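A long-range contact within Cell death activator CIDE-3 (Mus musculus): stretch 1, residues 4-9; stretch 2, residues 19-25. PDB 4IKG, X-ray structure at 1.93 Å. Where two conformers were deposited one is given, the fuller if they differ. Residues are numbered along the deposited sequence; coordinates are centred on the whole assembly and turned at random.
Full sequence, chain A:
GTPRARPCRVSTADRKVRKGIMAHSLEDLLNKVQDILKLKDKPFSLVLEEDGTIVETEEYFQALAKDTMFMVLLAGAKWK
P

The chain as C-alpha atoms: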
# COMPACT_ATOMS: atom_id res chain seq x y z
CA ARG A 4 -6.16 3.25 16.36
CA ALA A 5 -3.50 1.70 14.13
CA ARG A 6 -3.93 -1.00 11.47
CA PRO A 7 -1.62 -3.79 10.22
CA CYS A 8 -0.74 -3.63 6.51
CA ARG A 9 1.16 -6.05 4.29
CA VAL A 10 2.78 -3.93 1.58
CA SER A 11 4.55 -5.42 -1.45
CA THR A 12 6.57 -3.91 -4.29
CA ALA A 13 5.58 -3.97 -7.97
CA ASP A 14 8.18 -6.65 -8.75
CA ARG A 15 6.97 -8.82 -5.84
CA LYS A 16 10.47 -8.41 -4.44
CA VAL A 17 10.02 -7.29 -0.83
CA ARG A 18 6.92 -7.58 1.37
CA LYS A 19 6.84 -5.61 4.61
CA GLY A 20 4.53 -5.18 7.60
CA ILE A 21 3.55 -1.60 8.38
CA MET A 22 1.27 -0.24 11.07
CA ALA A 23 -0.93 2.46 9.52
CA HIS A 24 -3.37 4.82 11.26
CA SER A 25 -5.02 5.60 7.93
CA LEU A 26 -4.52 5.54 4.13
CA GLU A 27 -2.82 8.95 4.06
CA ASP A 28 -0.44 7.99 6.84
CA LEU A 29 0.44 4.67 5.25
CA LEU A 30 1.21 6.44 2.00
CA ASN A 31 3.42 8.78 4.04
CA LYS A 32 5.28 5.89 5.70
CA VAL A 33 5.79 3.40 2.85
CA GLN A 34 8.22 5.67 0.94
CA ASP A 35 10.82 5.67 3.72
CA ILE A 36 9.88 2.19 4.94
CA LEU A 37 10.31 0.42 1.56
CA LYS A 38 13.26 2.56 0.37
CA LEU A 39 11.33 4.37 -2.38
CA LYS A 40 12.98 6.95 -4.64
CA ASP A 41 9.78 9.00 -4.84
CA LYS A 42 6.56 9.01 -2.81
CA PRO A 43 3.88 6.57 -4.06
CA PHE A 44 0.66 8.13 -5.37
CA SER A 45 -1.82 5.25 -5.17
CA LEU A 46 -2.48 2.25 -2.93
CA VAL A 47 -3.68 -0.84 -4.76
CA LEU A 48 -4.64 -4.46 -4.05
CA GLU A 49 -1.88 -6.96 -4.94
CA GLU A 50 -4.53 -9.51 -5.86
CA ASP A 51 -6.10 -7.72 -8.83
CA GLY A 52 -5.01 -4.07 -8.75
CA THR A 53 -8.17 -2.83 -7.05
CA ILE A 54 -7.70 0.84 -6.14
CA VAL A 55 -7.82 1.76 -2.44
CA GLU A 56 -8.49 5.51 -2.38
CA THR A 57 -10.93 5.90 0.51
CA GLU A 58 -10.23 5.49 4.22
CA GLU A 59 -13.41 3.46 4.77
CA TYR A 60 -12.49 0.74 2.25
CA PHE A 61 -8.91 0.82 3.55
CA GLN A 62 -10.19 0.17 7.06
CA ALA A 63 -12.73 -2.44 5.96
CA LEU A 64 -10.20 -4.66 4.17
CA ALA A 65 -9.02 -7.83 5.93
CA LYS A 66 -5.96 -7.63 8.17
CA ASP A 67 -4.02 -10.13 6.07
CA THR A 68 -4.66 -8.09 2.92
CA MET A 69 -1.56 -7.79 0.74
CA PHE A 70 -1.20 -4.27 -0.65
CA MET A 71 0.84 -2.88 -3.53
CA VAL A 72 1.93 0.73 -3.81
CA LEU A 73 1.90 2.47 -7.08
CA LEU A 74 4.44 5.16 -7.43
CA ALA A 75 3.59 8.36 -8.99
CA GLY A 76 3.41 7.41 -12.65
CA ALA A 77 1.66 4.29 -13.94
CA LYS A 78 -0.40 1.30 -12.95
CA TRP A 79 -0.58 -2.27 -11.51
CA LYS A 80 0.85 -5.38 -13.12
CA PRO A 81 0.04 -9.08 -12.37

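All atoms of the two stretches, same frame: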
# COMPACT_ATOMS: atom_id res chain seq x y z
N ARG A 4 -6.28 4.70 16.31
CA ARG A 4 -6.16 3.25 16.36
C ARG A 4 -5.48 2.74 15.10
O ARG A 4 -6.01 2.87 13.99
CB ARG A 4 -7.53 2.60 16.52
CG ARG A 4 -7.47 1.14 16.95
CD ARG A 4 -6.89 1.02 18.35
NE ARG A 4 -6.30 -0.29 18.60
CZ ARG A 4 -6.78 -1.19 19.46
NH1 ARG A 4 -7.87 -0.92 20.17
NH2 ARG A 4 -6.17 -2.36 19.61
N ALA A 5 -4.30 2.13 15.26
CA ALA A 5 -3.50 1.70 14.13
C ALA A 5 -4.07 0.47 13.41
O ALA A 5 -5.05 -0.12 13.86
CB ALA A 5 -2.06 1.43 14.56
N ARG A 6 -3.46 0.11 12.29
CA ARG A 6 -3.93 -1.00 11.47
C ARG A 6 -2.77 -1.68 10.76
O ARG A 6 -1.94 -1.02 10.13
CB ARG A 6 -4.95 -0.50 10.44
CG ARG A 6 -5.52 -1.58 9.53
CD ARG A 6 -5.39 -1.19 8.07
NE ARG A 6 -6.43 -1.79 7.24
CZ ARG A 6 -6.36 -3.02 6.73
NH1 ARG A 6 -7.36 -3.48 5.99
NH2 ARG A 6 -5.31 -3.78 6.97
N PRO A 7 -2.69 -3.02 10.86
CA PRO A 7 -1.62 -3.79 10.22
C PRO A 7 -1.79 -3.83 8.70
O PRO A 7 -2.90 -4.03 8.21
CB PRO A 7 -1.79 -5.19 10.81
CG PRO A 7 -3.24 -5.26 11.17
CD PRO A 7 -3.61 -3.88 11.63
N CYS A 8 -0.70 -3.64 7.97
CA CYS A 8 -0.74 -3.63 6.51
C CYS A 8 0.42 -4.42 5.92
O CYS A 8 1.57 -4.22 6.31
CB CYS A 8 -0.71 -2.19 5.99
SG CYS A 8 -2.04 -1.12 6.60
N ARG A 9 0.12 -5.31 4.99
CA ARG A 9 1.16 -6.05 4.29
C ARG A 9 1.41 -5.43 2.92
O ARG A 9 0.61 -5.60 2.00
CB ARG A 9 0.78 -7.53 4.15
CG ARG A 9 0.40 -8.19 5.47
CD ARG A 9 0.10 -9.67 5.30
NE ARG A 9 -0.41 -10.26 6.53
CZ ARG A 9 -0.68 -11.56 6.69
NH1 ARG A 9 -0.48 -12.40 5.68
NH2 ARG A 9 -1.15 -12.01 7.84
N LYS A 19 6.57 -6.12 3.28
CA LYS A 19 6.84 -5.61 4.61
C LYS A 19 5.58 -5.26 5.40
O LYS A 19 4.59 -4.80 4.84
CB LYS A 19 7.78 -4.40 4.53
CG LYS A 19 8.64 -4.19 5.75
CD LYS A 19 9.76 -3.19 5.48
CE LYS A 19 10.87 -3.80 4.64
NZ LYS A 19 12.03 -2.87 4.50
N GLY A 20 5.64 -5.49 6.71
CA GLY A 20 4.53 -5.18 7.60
C GLY A 20 4.63 -3.77 8.14
O GLY A 20 5.65 -3.39 8.72
N ILE A 21 3.57 -3.00 7.96
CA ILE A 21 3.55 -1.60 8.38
C ILE A 21 2.27 -1.28 9.13
O ILE A 21 1.17 -1.52 8.64
CB ILE A 21 3.66 -0.65 7.17
CG1 ILE A 21 4.92 -0.95 6.36
CG2 ILE A 21 3.64 0.79 7.63
CD1 ILE A 21 5.00 -0.19 5.05
N MET A 22 2.42 -0.73 10.33
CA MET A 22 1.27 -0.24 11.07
C MET A 22 0.85 1.11 10.49
O MET A 22 1.67 2.03 10.38
CB MET A 22 1.59 -0.11 12.56
CG MET A 22 1.90 -1.44 13.23
SD MET A 22 0.59 -2.66 12.97
CE MET A 22 -0.79 -1.86 13.78
N ALA A 23 -0.42 1.22 10.11
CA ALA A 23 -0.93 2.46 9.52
C ALA A 23 -2.19 2.97 10.22
O ALA A 23 -3.16 2.23 10.40
CB ALA A 23 -1.20 2.26 8.04
N HIS A 24 -2.19 4.23 10.63
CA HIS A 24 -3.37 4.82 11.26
C HIS A 24 -4.47 5.09 10.24
O HIS A 24 -5.65 4.97 10.54
CB HIS A 24 -3.02 6.12 11.98
CG HIS A 24 -2.75 5.94 13.44
ND1 HIS A 24 -1.48 5.81 13.96
CD2 HIS A 24 -3.59 5.89 14.51
CE1 HIS A 24 -1.54 5.68 15.27
NE2 HIS A 24 -2.82 5.73 15.63
N SER A 25 -4.07 5.48 9.04
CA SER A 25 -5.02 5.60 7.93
C SER A 25 -4.29 5.53 6.58
O SER A 25 -3.06 5.40 6.54
CB SER A 25 -5.89 6.87 8.02
OG SER A 25 -5.13 8.04 8.23

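The apolar contacts between the two stretches fall into two small groups. In one, Cys8 and Ile21 share a face of the antiparallel sheet, and Cys8, in rotamer m, brings SG to 3.8 Å from CB of Ala23. All three residues are buried, and the small thiol and methyl groups pack against each other in this buried place. In the other, Met22 projects from the face it shares with Pro7. Its three chi angles are all m, which curls the chain back over the first stretch, so that Met22 CE lies 3.6 Å from Ala5 CB and 4.1 Å from Pro7 CD. The flexible thioether thus covers a methyl group and a proline ring although Met22 itself remains exposed.

Around these groups the backbone supplies the directional bonds. Ala23 N donates to Arg6 O (2.7 Å) and Ile21 N to Cys8 O (2.9 Å), both nearly straight; the return bond from Cys8 N to Ile21 O, also 2.9 Å, is bent and weak. Pro7, which has no amide hydrogen to give, occupies a non-hydrogen-bonded pair with Met22, where none is required. The carbonyls also receive CA-H...O contacts, from Met22 CA to Arg6 O and from Gly20 CA to Cys8 O, each 3.4 Å.

Farther out, the side chain of Arg6 leads away from the second stretch. Its NH2 bonds to Pro7 O (2.7 Å), while NE and NH1 are satisfied elsewhere in the structure, so the buried guanidinium is well provided with partners. At one end of the contact, CA-to-CB of His24 points sideways, but the ring at its end comes nearer to the first stretch: Ala5 N lies over one face, 3.9 Å from His24 CD2, and Arg4 N approaches the edge, 3.4 Å from the same carbon. At the other end, Arg9 pairs with Gly20, and Lys19 points away. Altogether the contact buries 470 Å², summed over both sides.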